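Local coordinates for protein sarcosine oxidase (Pyrococcus horikoshii, PDB 1Y56) that acts as the beta subunit of an FAD-, FMN- and ATP-containing L-proline dehydrogenase complex, probably oxidising proline at the FAD, at residues T49-Q54 and G144-F149; G86-L91 and A137-T142; R235-P240 and L252-H257. One frame throughout, in Å; residues are numbered along the deposited sequence.

Contact 1 lies against the flavin of the FAD, and the other two meet it from separate parts of one mixed sheet. From contact 2, whose centre is about 14 Å from that of contact 1, Tyr87 OH bonds to Gly50 O at 3.1 Å and Ser138 OG to Gln54 OE1 at 2.7 Å. Contact 3 lies about 12 Å from contact 1 centre to centre; Lys145 NZ of contact 1 donates to its Asn239 O and Gln254 O, each at 2.8 Å. Contacts 2 and 3 meet where Pro240 CB packs 3.3 Å from Gly86 O. The cofactor loop 49-54 is thus tied to the strand pair and, through Lys145, to 235-240 and 252-257.

Contact 1 of 3, residues T49-Q54 and G144-F149; sequences TGIRQQ and GKADPF. With FAD (flavin-adenine dinucleotide), chain I.
Between Ile51 and Gly144 two backbone bonds form in opposite senses, Ile51 N to Gly144 O at 2.8 Å and Gly144 N to Ile51 O at 3.1 Å, as the two segments run antiparallel. The second is the straighter, with 155° at its hydrogen. Ala146 N also donates to Thr49 O at 3.2 Å, although the position of that oxygen is less certain. The peptide between Gly50 and Ile51 is modelled cis, and Gly50 has a positive phi, an angle that favours glycine.

The side chains fill in around this short pairing. Thr49 lies beside Lys145, the two pointing the same way, with OG1 3.6 Å from Lys145 CB. The methyl CG2 of Thr49 lies beside Ala146 O, with Pro148 CD farther off at 4.2 Å. In Ile51, CG1 stands anti to the carbonyl carbon (chi1 -65°) and the chain continues extended, which brings CD1 to 4.1 Å from Ala146 CB. The same isoleucine also packs on Met64 and Trp71 of helix 58-78 and on Phe338 of helix 337-354. The ammonium of Lys145 leads away from the loop to Asn239 O, Gln254 O and Thr253 OG1 of the third contact.

Gly50 N donates to O4 of the FAD at 2.9 Å and 141°, a bond that would probably draw charge toward the C4 carbonyl of the flavin. At the other end, Asp147 occupies the N-cap position of helix 148-161, its OD1 accepting from Glu150 N, and its side chain also touches the FMN. A loop amide on flavin O4, held by pairing with the segment that enters a helix, makes this part of the isoalloxazine pocket of an FAD-dependent oxidoreductase with a Rossmann-type nucleotide domain.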
loop_
_atom_site.group_PDB
_atom_site.type_symbol
_atom_site.label_atom_id
_atom_site.label_comp_id
_atom_site.label_asym_id
_atom_site.label_seq_id
_atom_site.Cartn_x
_atom_site.Cartn_y
_atom_site.Cartn_z
ATOM N N THR B 49 -25.740 -42.184 -12.492
ATOM C CA THR B 49 -25.689 -43.491 -11.836
ATOM C C THR B 49 -25.698 -44.747 -12.758
ATOM O O THR B 49 -26.254 -45.766 -12.373
ATOM C CB THR B 49 -26.665 -43.583 -10.582
ATOM O OG1 THR B 49 -27.979 -43.138 -10.927
ATOM C CG2 THR B 49 -26.162 -42.734 -9.416
ATOM N N GLY B 50 -25.047 -44.675 -13.938
ATOM C CA GLY B 50 -24.799 -45.849 -14.860
ATOM C C GLY B 50 -26.156 -46.381 -15.202
ATOM O O GLY B 50 -27.081 -45.576 -15.214
ATOM N N ILE B 51 -26.377 -47.672 -15.471
ATOM C CA ILE B 51 -25.486 -48.716 -15.935
ATOM C C ILE B 51 -26.479 -49.427 -16.854
ATOM O O ILE B 51 -27.608 -49.700 -16.459
ATOM C CB ILE B 51 -25.059 -49.740 -14.840
ATOM C CG1 ILE B 51 -24.222 -49.088 -13.736
ATOM C CG2 ILE B 51 -24.262 -50.900 -15.464
ATOM C CD1 ILE B 51 -23.755 -50.047 -12.649
ATOM N N ARG B 52 -26.059 -49.734 -18.071
ATOM C CA ARG B 52 -26.988 -50.017 -19.141
ATOM C C ARG B 52 -26.403 -51.055 -20.085
ATOM O O ARG B 52 -25.190 -51.062 -20.333
ATOM C CB ARG B 52 -27.194 -48.718 -19.901
ATOM C CG ARG B 52 -28.442 -48.622 -20.703
ATOM C CD ARG B 52 -28.204 -47.841 -22.018
ATOM N NE ARG B 52 -27.312 -46.683 -21.897
ATOM C CZ ARG B 52 -26.607 -46.169 -22.904
ATOM N NH1 ARG B 52 -25.827 -45.123 -22.681
ATOM N NH2 ARG B 52 -26.669 -46.700 -24.122
ATOM N N GLN B 53 -27.258 -51.934 -20.613
ATOM C CA GLN B 53 -26.847 -52.898 -21.652
ATOM C C GLN B 53 -27.534 -52.617 -22.992
ATOM O O GLN B 53 -27.276 -53.306 -23.977
ATOM C CB GLN B 53 -27.139 -54.343 -21.226
ATOM C CG GLN B 53 -26.441 -54.807 -19.962
ATOM C CD GLN B 53 -27.177 -55.946 -19.286
ATOM O OE1 GLN B 53 -26.734 -57.098 -19.338
ATOM N NE2 GLN B 53 -28.314 -55.637 -18.655
ATOM N N GLN B 54 -28.418 -51.619 -23.016
ATOM C CA GLN B 54 -29.165 -51.256 -24.221
ATOM C C GLN B 54 -28.344 -50.355 -25.152
ATOM O O GLN B 54 -28.506 -49.138 -25.188
ATOM C CB GLN B 54 -30.511 -50.628 -23.862
ATOM C CG GLN B 54 -31.456 -51.581 -23.146
ATOM C CD GLN B 54 -32.795 -50.944 -22.828
ATOM O OE1 GLN B 54 -33.557 -50.586 -23.725
ATOM N NE2 GLN B 54 -33.089 -50.799 -21.538
ATOM N N GLY B 144 -29.362 -51.087 -14.321
ATOM C CA GLY B 144 -29.471 -50.561 -12.974
ATOM C C GLY B 144 -28.694 -49.288 -12.748
ATOM O O GLY B 144 -28.270 -48.624 -13.686
ATOM N N LYS B 145 -28.526 -48.952 -11.479
ATOM C CA LYS B 145 -27.839 -47.751 -11.063
ATOM C C LYS B 145 -27.010 -48.049 -9.820
ATOM O O LYS B 145 -27.336 -48.960 -9.070
ATOM C CB LYS B 145 -28.837 -46.623 -10.819
ATOM C CG LYS B 145 -30.105 -47.068 -10.181
ATOM C CD LYS B 145 -30.990 -45.900 -9.847
ATOM C CE LYS B 145 -31.900 -46.276 -8.709
ATOM N NZ LYS B 145 -33.068 -45.394 -8.679
ATOM N N ALA B 146 -25.919 -47.304 -9.640
ATOM C CA ALA B 146 -24.997 -47.470 -8.517
ATOM C C ALA B 146 -24.345 -46.116 -8.289
ATOM O O ALA B 146 -24.335 -45.296 -9.200
ATOM C CB ALA B 146 -23.942 -48.514 -8.844
ATOM N N ASP B 147 -23.800 -45.878 -7.093
ATOM C CA ASP B 147 -23.095 -44.624 -6.810
ATOM C C ASP B 147 -21.631 -44.709 -7.249
ATOM O O ASP B 147 -20.853 -45.493 -6.686
ATOM C CB ASP B 147 -23.194 -44.237 -5.333
ATOM C CG ASP B 147 -22.498 -42.912 -5.026
ATOM O OD1 ASP B 147 -21.342 -42.946 -4.532
ATOM O OD2 ASP B 147 -23.099 -41.836 -5.293
ATOM N N PRO B 148 -21.246 -43.897 -8.261
ATOM C CA PRO B 148 -19.903 -44.033 -8.804
ATOM C C PRO B 148 -18.822 -43.829 -7.757
ATOM O O PRO B 148 -17.781 -44.481 -7.836
ATOM C CB PRO B 148 -19.852 -42.950 -9.882
ATOM C CG PRO B 148 -21.259 -42.776 -10.269
ATOM C CD PRO B 148 -21.996 -42.852 -8.976
ATOM N N PHE B 149 -19.064 -42.971 -6.769
ATOM C CA PHE B 149 -18.041 -42.752 -5.745
ATOM C C PHE B 149 -17.925 -43.924 -4.781
ATOM O O PHE B 149 -16.823 -44.408 -4.502
ATOM C CB PHE B 149 -18.232 -41.435 -4.976
ATOM C CG PHE B 149 -17.009 -41.029 -4.201
ATOM C CD1 PHE B 149 -17.046 -40.921 -2.817
ATOM C CD2 PHE B 149 -15.789 -40.823 -4.863
ATOM C CE1 PHE B 149 -15.902 -40.572 -2.104
ATOM C CE2 PHE B 149 -14.649 -40.476 -4.162
ATOM C CZ PHE B 149 -14.705 -40.347 -2.780
HETATM P PA FAD I . -12.045 -39.912 -14.666
HETATM O O1A FAD I . -11.997 -38.470 -15.075
HETATM O O2A FAD I . -13.048 -40.328 -13.623
HETATM O O5B FAD I . -10.566 -40.370 -14.247
HETATM C C5B FAD I . -9.419 -39.799 -14.855
HETATM C C4B FAD I . -8.486 -39.401 -13.728
HETATM O O4B FAD I . -7.189 -39.156 -14.259
HETATM C C3B FAD I . -8.921 -38.124 -13.014
HETATM O O3B FAD I . -9.267 -38.422 -11.652
HETATM C C2B FAD I . -7.716 -37.204 -13.110
HETATM O O2B FAD I . -7.351 -36.592 -11.883
HETATM C C1B FAD I . -6.593 -38.135 -13.475
HETATM N N9A FAD I . -5.505 -37.430 -14.187
HETATM C C8A FAD I . -5.608 -36.566 -15.214
HETATM N N7A FAD I . -4.364 -36.141 -15.537
HETATM C C5A FAD I . -3.493 -36.746 -14.705
HETATM C C6A FAD I . -2.109 -36.717 -14.563
HETATM N N6A FAD I . -1.348 -35.949 -15.383
HETATM N N1A FAD I . -1.530 -37.464 -13.604
HETATM C C2A FAD I . -2.265 -38.239 -12.778
HETATM N N3A FAD I . -3.602 -38.291 -12.890
HETATM C C4A FAD I . -4.224 -37.557 -13.852
HETATM N N1 FAD I . -21.104 -42.750 -17.222
HETATM C C2 FAD I . -21.921 -43.808 -17.060
HETATM O O2 FAD I . -21.497 -44.940 -17.359
HETATM N N3 FAD I . -23.177 -43.687 -16.589
HETATM C C4 FAD I . -23.699 -42.496 -16.239
HETATM O O4 FAD I . -24.868 -42.405 -15.793
HETATM C C4X FAD I . -22.926 -41.351 -16.388
HETATM N N5 FAD I . -23.378 -40.113 -16.065
HETATM C C5X FAD I . -22.580 -39.023 -16.217
HETATM C C6 FAD I . -23.084 -37.764 -15.870
HETATM C C7 FAD I . -22.288 -36.621 -16.005
HETATM C C7M FAD I . -22.848 -35.268 -15.627
HETATM C C8 FAD I . -20.981 -36.751 -16.498
HETATM C C8M FAD I . -20.096 -35.579 -16.666
HETATM C C9 FAD I . -20.478 -38.004 -16.847
HETATM C C9A FAD I . -21.262 -39.149 -16.707
HETATM N N10 FAD I . -20.748 -40.349 -17.051
HETATM C C10 FAD I . -21.541 -41.514 -16.916
HETATM C "C1'" FAD I . -19.392 -40.441 -17.581
HETATM C "C2'" FAD I . -18.462 -41.058 -16.571
HETATM O "O2'" FAD I . -18.314 -40.128 -15.506
HETATM C "C3'" FAD I . -17.115 -41.258 -17.228
HETATM O "O3'" FAD I . -17.278 -42.039 -18.419
HETATM C "C4'" FAD I . -16.177 -41.968 -16.269
HETATM O "O4'" FAD I . -16.025 -41.228 -15.044
HETATM C "C5'" FAD I . -14.813 -42.161 -16.903
HETATM O "O5'" FAD I . -13.974 -42.616 -15.851
HETATM P P FAD I . -12.405 -42.422 -15.993
HETATM O O1P FAD I . -12.032 -42.848 -17.389
HETATM O O2P FAD I . -11.782 -43.061 -14.785
HETATM O O3P FAD I . -12.298 -40.814 -15.969
#

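Contact 2 of 3, residues G86-L91 and A137-T142; sequences GYLFLL and ASWNPT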
loop_
_atom_site.group_PDB
_atom_site.type_symbol
_atom_site.label_atom_id
_atom_site.label_comp_id
_atom_site.label_asym_id
_atom_site.label_seq_id
_atom_site.Cartn_x
_atom_site.Cartn_y
_atom_site.Cartn_z
ATOM N N GLY B 86 -33.675 -51.311 -13.667
ATOM C CA GLY B 86 -33.978 -51.181 -15.096
ATOM C C GLY B 86 -33.625 -49.839 -15.720
ATOM O O GLY B 86 -33.240 -48.896 -15.020
ATOM N N TYR B 87 -33.737 -49.784 -17.047
ATOM C CA TYR B 87 -33.623 -48.566 -17.851
ATOM C C TYR B 87 -34.847 -48.539 -18.725
ATOM O O TYR B 87 -35.242 -49.562 -19.274
ATOM C CB TYR B 87 -32.439 -48.653 -18.792
ATOM C CG TYR B 87 -31.278 -47.706 -18.586
ATOM C CD1 TYR B 87 -30.975 -46.751 -19.550
ATOM C CD2 TYR B 87 -30.434 -47.814 -17.478
ATOM C CE1 TYR B 87 -29.885 -45.906 -19.410
ATOM C CE2 TYR B 87 -29.328 -46.965 -17.323
ATOM C CZ TYR B 87 -29.061 -46.019 -18.296
ATOM O OH TYR B 87 -27.982 -45.177 -18.176
ATOM N N LEU B 88 -35.420 -47.360 -18.895
ATOM C CA LEU B 88 -36.678 -47.207 -19.596
ATOM C C LEU B 88 -36.554 -46.135 -20.675
ATOM O O LEU B 88 -36.501 -44.946 -20.370
ATOM C CB LEU B 88 -37.734 -46.812 -18.580
ATOM C CG LEU B 88 -39.191 -46.937 -18.958
ATOM C CD1 LEU B 88 -39.567 -48.411 -19.093
ATOM C CD2 LEU B 88 -40.005 -46.262 -17.876
ATOM N N PHE B 89 -36.482 -46.553 -21.933
ATOM C CA PHE B 89 -36.421 -45.612 -23.044
ATOM C C PHE B 89 -37.832 -45.299 -23.520
ATOM O O PHE B 89 -38.497 -46.171 -24.074
ATOM C CB PHE B 89 -35.634 -46.218 -24.197
ATOM C CG PHE B 89 -34.144 -46.264 -23.975
ATOM C CD1 PHE B 89 -33.321 -45.258 -24.475
ATOM C CD2 PHE B 89 -33.553 -47.340 -23.304
ATOM C CE1 PHE B 89 -31.941 -45.316 -24.292
ATOM C CE2 PHE B 89 -32.174 -47.397 -23.122
ATOM C CZ PHE B 89 -31.371 -46.394 -23.612
ATOM N N LEU B 90 -38.303 -44.072 -23.309
ATOM C CA LEU B 90 -39.642 -43.705 -23.787
ATOM C C LEU B 90 -39.657 -43.405 -25.283
ATOM O O LEU B 90 -38.831 -42.646 -25.766
ATOM C CB LEU B 90 -40.189 -42.492 -23.036
ATOM C CG LEU B 90 -40.216 -42.510 -21.513
ATOM C CD1 LEU B 90 -40.557 -41.126 -20.997
ATOM C CD2 LEU B 90 -41.192 -43.566 -21.018
ATOM N N LEU B 91 -40.612 -43.989 -26.002
ATOM C CA LEU B 91 -40.759 -43.781 -27.446
ATOM C C LEU B 91 -42.067 -43.060 -27.778
ATOM O O LEU B 91 -43.086 -43.266 -27.123
ATOM C CB LEU B 91 -40.705 -45.124 -28.173
ATOM C CG LEU B 91 -39.419 -45.941 -28.350
ATOM C CD1 LEU B 91 -38.230 -45.524 -27.492
ATOM C CD2 LEU B 91 -39.748 -47.402 -28.104
ATOM N N ALA B 137 -42.275 -48.205 -25.087
ATOM C CA ALA B 137 -41.051 -47.924 -24.357
ATOM C C ALA B 137 -40.155 -49.120 -24.461
ATOM O O ALA B 137 -40.631 -50.253 -24.530
ATOM C CB ALA B 137 -41.345 -47.610 -22.905
ATOM N N SER B 138 -38.857 -48.866 -24.489
ATOM C CA SER B 138 -37.883 -49.931 -24.458
ATOM C C SER B 138 -37.521 -50.178 -23.000
ATOM O O SER B 138 -37.112 -49.253 -22.282
ATOM C CB SER B 138 -36.651 -49.546 -25.250
ATOM O OG SER B 138 -35.771 -50.634 -25.318
ATOM N N TRP B 139 -37.681 -51.425 -22.567
ATOM C CA TRP B 139 -37.507 -51.784 -21.171
ATOM C C TRP B 139 -36.565 -52.960 -21.014
ATOM O O TRP B 139 -36.737 -53.972 -21.675
ATOM C CB TRP B 139 -38.874 -52.121 -20.570
ATOM C CG TRP B 139 -38.819 -52.773 -19.223
ATOM C CD1 TRP B 139 -39.190 -54.044 -18.924
ATOM C CD2 TRP B 139 -38.373 -52.187 -17.995
ATOM N NE1 TRP B 139 -39.006 -54.297 -17.586
ATOM C CE2 TRP B 139 -38.504 -53.172 -16.991
ATOM C CE3 TRP B 139 -37.876 -50.928 -17.643
ATOM C CZ2 TRP B 139 -38.153 -52.938 -15.653
ATOM C CZ3 TRP B 139 -37.524 -50.696 -16.306
ATOM C CH2 TRP B 139 -37.666 -51.696 -15.333
ATOM N N ASN B 140 -35.567 -52.824 -20.154
ATOM C CA ASN B 140 -34.774 -53.976 -19.723
ATOM C C ASN B 140 -34.627 -53.980 -18.206
ATOM O O ASN B 140 -34.077 -53.030 -17.629
ATOM C CB ASN B 140 -33.400 -54.022 -20.398
ATOM C CG ASN B 140 -32.599 -55.264 -20.015
ATOM O OD1 ASN B 140 -32.522 -56.226 -20.769
ATOM N ND2 ASN B 140 -32.008 -55.246 -18.843
ATOM N N PRO B 141 -35.106 -55.051 -17.551
ATOM C CA PRO B 141 -35.108 -55.072 -16.087
ATOM C C PRO B 141 -33.743 -55.363 -15.443
ATOM O O PRO B 141 -33.606 -55.201 -14.237
ATOM C CB PRO B 141 -36.130 -56.164 -15.749
ATOM C CG PRO B 141 -36.115 -57.086 -16.932
ATOM C CD PRO B 141 -35.662 -56.289 -18.134
ATOM N N THR B 142 -32.741 -55.768 -16.219
ATOM C CA THR B 142 -31.416 -56.032 -15.643
ATOM C C THR B 142 -30.407 -54.879 -15.752
ATOM O O THR B 142 -29.258 -55.029 -15.341
ATOM C CB THR B 142 -30.786 -57.322 -16.182
ATOM O OG1 THR B 142 -30.799 -57.301 -17.610
ATOM C CG2 THR B 142 -31.553 -58.524 -15.700
#
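Leu88 and Trp139 meet because both place CG anti to the backbone N, at chi1 -164° and 168°, and cross obliquely. The second torsion of Leu88 then sets CD1 3.4 Å from Trp139 CE3, while the same methyl is 4.3 Å from Ala137 CB. Farther along the indole, CH2 comes 3.7 Å from Gly86 CA. A CB modelled on Gly86 would overlap CH2, and the backbone angles of this residue would by themselves press such an atom against the preceding carbonyl. Pro141 N lies over one face of the indole, offset toward the rim.

On the side of the sheet that bears Tyr87 and Phe89, the methylenes of Phe89 and Ser138 touch, CB to CB at 3.6 Å, and Ser138 O lies at the edge of the phenyl ring, near its plane. Phe100 of helix 94-109 meets the Phe89 ring and also packs on Ser138.

The N-to-C directions of strand segments 87-91 and 137-140 differ by 170°, close to antiparallel. Phe89 and Ser138 form a hydrogen-bonded pair, with Phe89 N to Ser138 O and Ser138 N to Phe89 O both 2.8 Å. Tyr87 and Asn140 form another, but its bonds are weak, Tyr87 N to Asn140 O measuring 3.3 Å and Asn140 N to Tyr87 O 3.4 Å. The pairing is thus firmer at Phe89 than toward the glycine end. Strand 87-91 bonds on its other flank to 241-244, and 136-140 pairs on with 115-117. The arrangement is an antiparallel strand pair within a large mixed sheet, consistent with the substrate domain of this oxidoreductase family.

Contact 3 of 3, residues R235-P240 and L252-H257; sequences RGTINP and LTQTFH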
loop_
_atom_site.group_PDB
_atom_site.type_symbol
_atom_site.label_atom_id
_atom_site.label_comp_id
_atom_site.label_asym_id
_atom_site.label_seq_id
_atom_site.Cartn_x
_atom_site.Cartn_y
_atom_site.Cartn_z
ATOM N N ARG B 235 -38.705 -42.787 -1.029
ATOM C CA ARG B 235 -37.959 -43.908 -1.628
ATOM C C ARG B 235 -38.756 -44.626 -2.717
ATOM O O ARG B 235 -39.967 -44.765 -2.615
ATOM C CB ARG B 235 -37.567 -44.925 -0.550
ATOM C CG ARG B 235 -38.780 -45.589 0.199
ATOM C CD ARG B 235 -38.886 -45.221 1.724
ATOM N NE ARG B 235 -39.415 -43.872 2.018
ATOM C CZ ARG B 235 -38.677 -42.807 2.370
ATOM N NH1 ARG B 235 -37.349 -42.898 2.470
ATOM N NH2 ARG B 235 -39.271 -41.641 2.618
ATOM N N GLY B 236 -38.077 -45.075 -3.763
ATOM C CA GLY B 236 -38.731 -45.843 -4.826
ATOM C C GLY B 236 -39.812 -45.146 -5.637
ATOM O O GLY B 236 -40.622 -45.800 -6.278
ATOM N N THR B 237 -39.836 -43.819 -5.618
ATOM C CA THR B 237 -40.742 -43.067 -6.476
ATOM C C THR B 237 -40.321 -43.191 -7.942
ATOM O O THR B 237 -41.159 -43.473 -8.788
ATOM C CB THR B 237 -40.853 -41.591 -6.041
ATOM O OG1 THR B 237 -41.500 -41.524 -4.764
ATOM C CG2 THR B 237 -41.654 -40.767 -7.055
ATOM N N ILE B 238 -39.039 -42.983 -8.246
ATOM C CA ILE B 238 -38.539 -43.221 -9.608
ATOM C C ILE B 238 -37.394 -44.218 -9.569
ATOM O O ILE B 238 -36.263 -43.856 -9.257
ATOM C CB ILE B 238 -38.051 -41.939 -10.333
ATOM C CG1 ILE B 238 -39.018 -40.768 -10.132
ATOM C CG2 ILE B 238 -37.835 -42.231 -11.818
ATOM C CD1 ILE B 238 -38.491 -39.452 -10.701
ATOM N N ASN B 239 -37.675 -45.469 -9.911
ATOM C CA ASN B 239 -36.663 -46.506 -9.763
ATOM C C ASN B 239 -35.728 -46.715 -10.933
ATOM O O ASN B 239 -34.523 -46.667 -10.754
ATOM C CB ASN B 239 -37.290 -47.802 -9.291
ATOM C CG ASN B 239 -37.834 -47.676 -7.898
ATOM O OD1 ASN B 239 -39.033 -47.773 -7.685
ATOM N ND2 ASN B 239 -36.955 -47.409 -6.938
ATOM N N PRO B 240 -36.267 -46.914 -12.140
ATOM C CA PRO B 240 -35.335 -47.096 -13.247
ATOM C C PRO B 240 -34.777 -45.756 -13.721
ATOM O O PRO B 240 -35.293 -44.686 -13.344
ATOM C CB PRO B 240 -36.218 -47.688 -14.341
ATOM C CG PRO B 240 -37.571 -47.108 -14.070
ATOM C CD PRO B 240 -37.676 -46.947 -12.584
ATOM N N LEU B 252 -33.397 -39.120 -16.310
ATOM C CA LEU B 252 -33.588 -38.879 -14.877
ATOM C C LEU B 252 -33.924 -40.142 -14.080
ATOM O O LEU B 252 -34.561 -41.067 -14.589
ATOM C CB LEU B 252 -34.598 -37.750 -14.613
ATOM C CG LEU B 252 -36.084 -37.731 -14.977
ATOM C CD1 LEU B 252 -36.312 -38.021 -16.414
ATOM C CD2 LEU B 252 -36.853 -38.696 -14.135
ATOM N N THR B 253 -33.457 -40.187 -12.838
ATOM C CA THR B 253 -33.730 -41.302 -11.929
ATOM C C THR B 253 -33.653 -40.782 -10.484
ATOM O O THR B 253 -33.307 -39.625 -10.263
ATOM C CB THR B 253 -32.733 -42.477 -12.144
ATOM O OG1 THR B 253 -33.139 -43.609 -11.365
ATOM C CG2 THR B 253 -31.306 -42.066 -11.756
ATOM N N GLN B 254 -33.975 -41.619 -9.506
ATOM C CA GLN B 254 -33.867 -41.200 -8.114
ATOM C C GLN B 254 -32.583 -41.770 -7.518
ATOM O O GLN B 254 -32.211 -42.910 -7.810
ATOM C CB GLN B 254 -35.111 -41.633 -7.338
ATOM C CG GLN B 254 -35.127 -41.307 -5.864
ATOM C CD GLN B 254 -36.513 -41.472 -5.248
ATOM O OE1 GLN B 254 -37.340 -42.243 -5.745
ATOM N NE2 GLN B 254 -36.774 -40.738 -4.160
ATOM N N THR B 255 -31.886 -40.966 -6.717
ATOM C CA THR B 255 -30.697 -41.447 -6.013
ATOM C C THR B 255 -31.089 -42.282 -4.793
ATOM O O THR B 255 -32.263 -42.303 -4.367
ATOM C CB THR B 255 -29.791 -40.304 -5.532
ATOM O OG1 THR B 255 -30.502 -39.497 -4.591
ATOM C CG2 THR B 255 -29.326 -39.452 -6.684
ATOM N N PHE B 256 -30.089 -42.956 -4.225
ATOM C CA PHE B 256 -30.269 -43.720 -3.001
ATOM C C PHE B 256 -30.620 -42.810 -1.826
ATOM O O PHE B 256 -31.396 -43.192 -0.964
ATOM C CB PHE B 256 -29.046 -44.589 -2.727
ATOM C CG PHE B 256 -28.734 -45.564 -3.843
ATOM C CD1 PHE B 256 -29.761 -46.213 -4.535
ATOM C CD2 PHE B 256 -27.412 -45.846 -4.197
ATOM C CE1 PHE B 256 -29.474 -47.108 -5.566
ATOM C CE2 PHE B 256 -27.119 -46.743 -5.226
ATOM C CZ PHE B 256 -28.149 -47.377 -5.907
ATOM N N HIS B 257 -30.088 -41.590 -1.820
ATOM C CA HIS B 257 -30.515 -40.579 -0.846
ATOM C C HIS B 257 -31.992 -40.127 -1.019
ATOM O O HIS B 257 -32.619 -39.702 -0.053
ATOM C CB HIS B 257 -29.556 -39.369 -0.856
ATOM C CG HIS B 257 -29.872 -38.328 0.180
ATOM N ND1 HIS B 257 -29.344 -38.359 1.455
ATOM C CD2 HIS B 257 -30.669 -37.233 0.133
ATOM C CE1 HIS B 257 -29.797 -37.327 2.147
ATOM N NE2 HIS B 257 -30.602 -36.625 1.366
#
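Gln254 reaches across to the backbone of Thr237 and Ile238, with CG anti to its own backbone N (chi1 178°) and the chain extended beyond. Its OE1 accepts two amides. Ile238 N donates at 3.1 Å and nearly straight, 167° at the hydrogen, from a position tilted out of the carbonyl plane. Thr237 N is at 3.0 Å, but its bond is weak because it is strongly bent, at 122°. The other half of the carboxamide is satisfied outside the two segments, NE2 donating to Lys234 O and Gly258 O. The backbone of the same residue returns a bond, Gln254 N to Ile238 O at 3.2 Å, so that Ile238 is gripped through both its amide and its carbonyl. An alanine here would remove the carboxamide and would probably leave the amides of Thr237 and Ile238 without their acceptor, and the carbonyls of Lys234 and Gly258 without this donor, freeing the loop to shift.

Thr253 adds a weak bond: OG1 donates to Pro240 O at 3.1 Å and itself accepts from Lys145 NZ, which also bonds to Gln254 O. Asn239 O is bonded to Thr85 OG1 as well as to the lysine. The hydroxyl of Thr237 finds its partner in Lys234 O.

The apolar contact between the segments is mainly Ile238 CD1 against Leu252 CD2, 3.9 Å apart, the two side chains crossing at about a right angle. Leu252 also packs on Phe288 and Ile291 of helix 278-291. His257 stacks on His443 of the neighbouring PH1363 chain, while strand 250-253 runs between strands 241-244 and 261-263, and the 235-240 loop leads into the first of these.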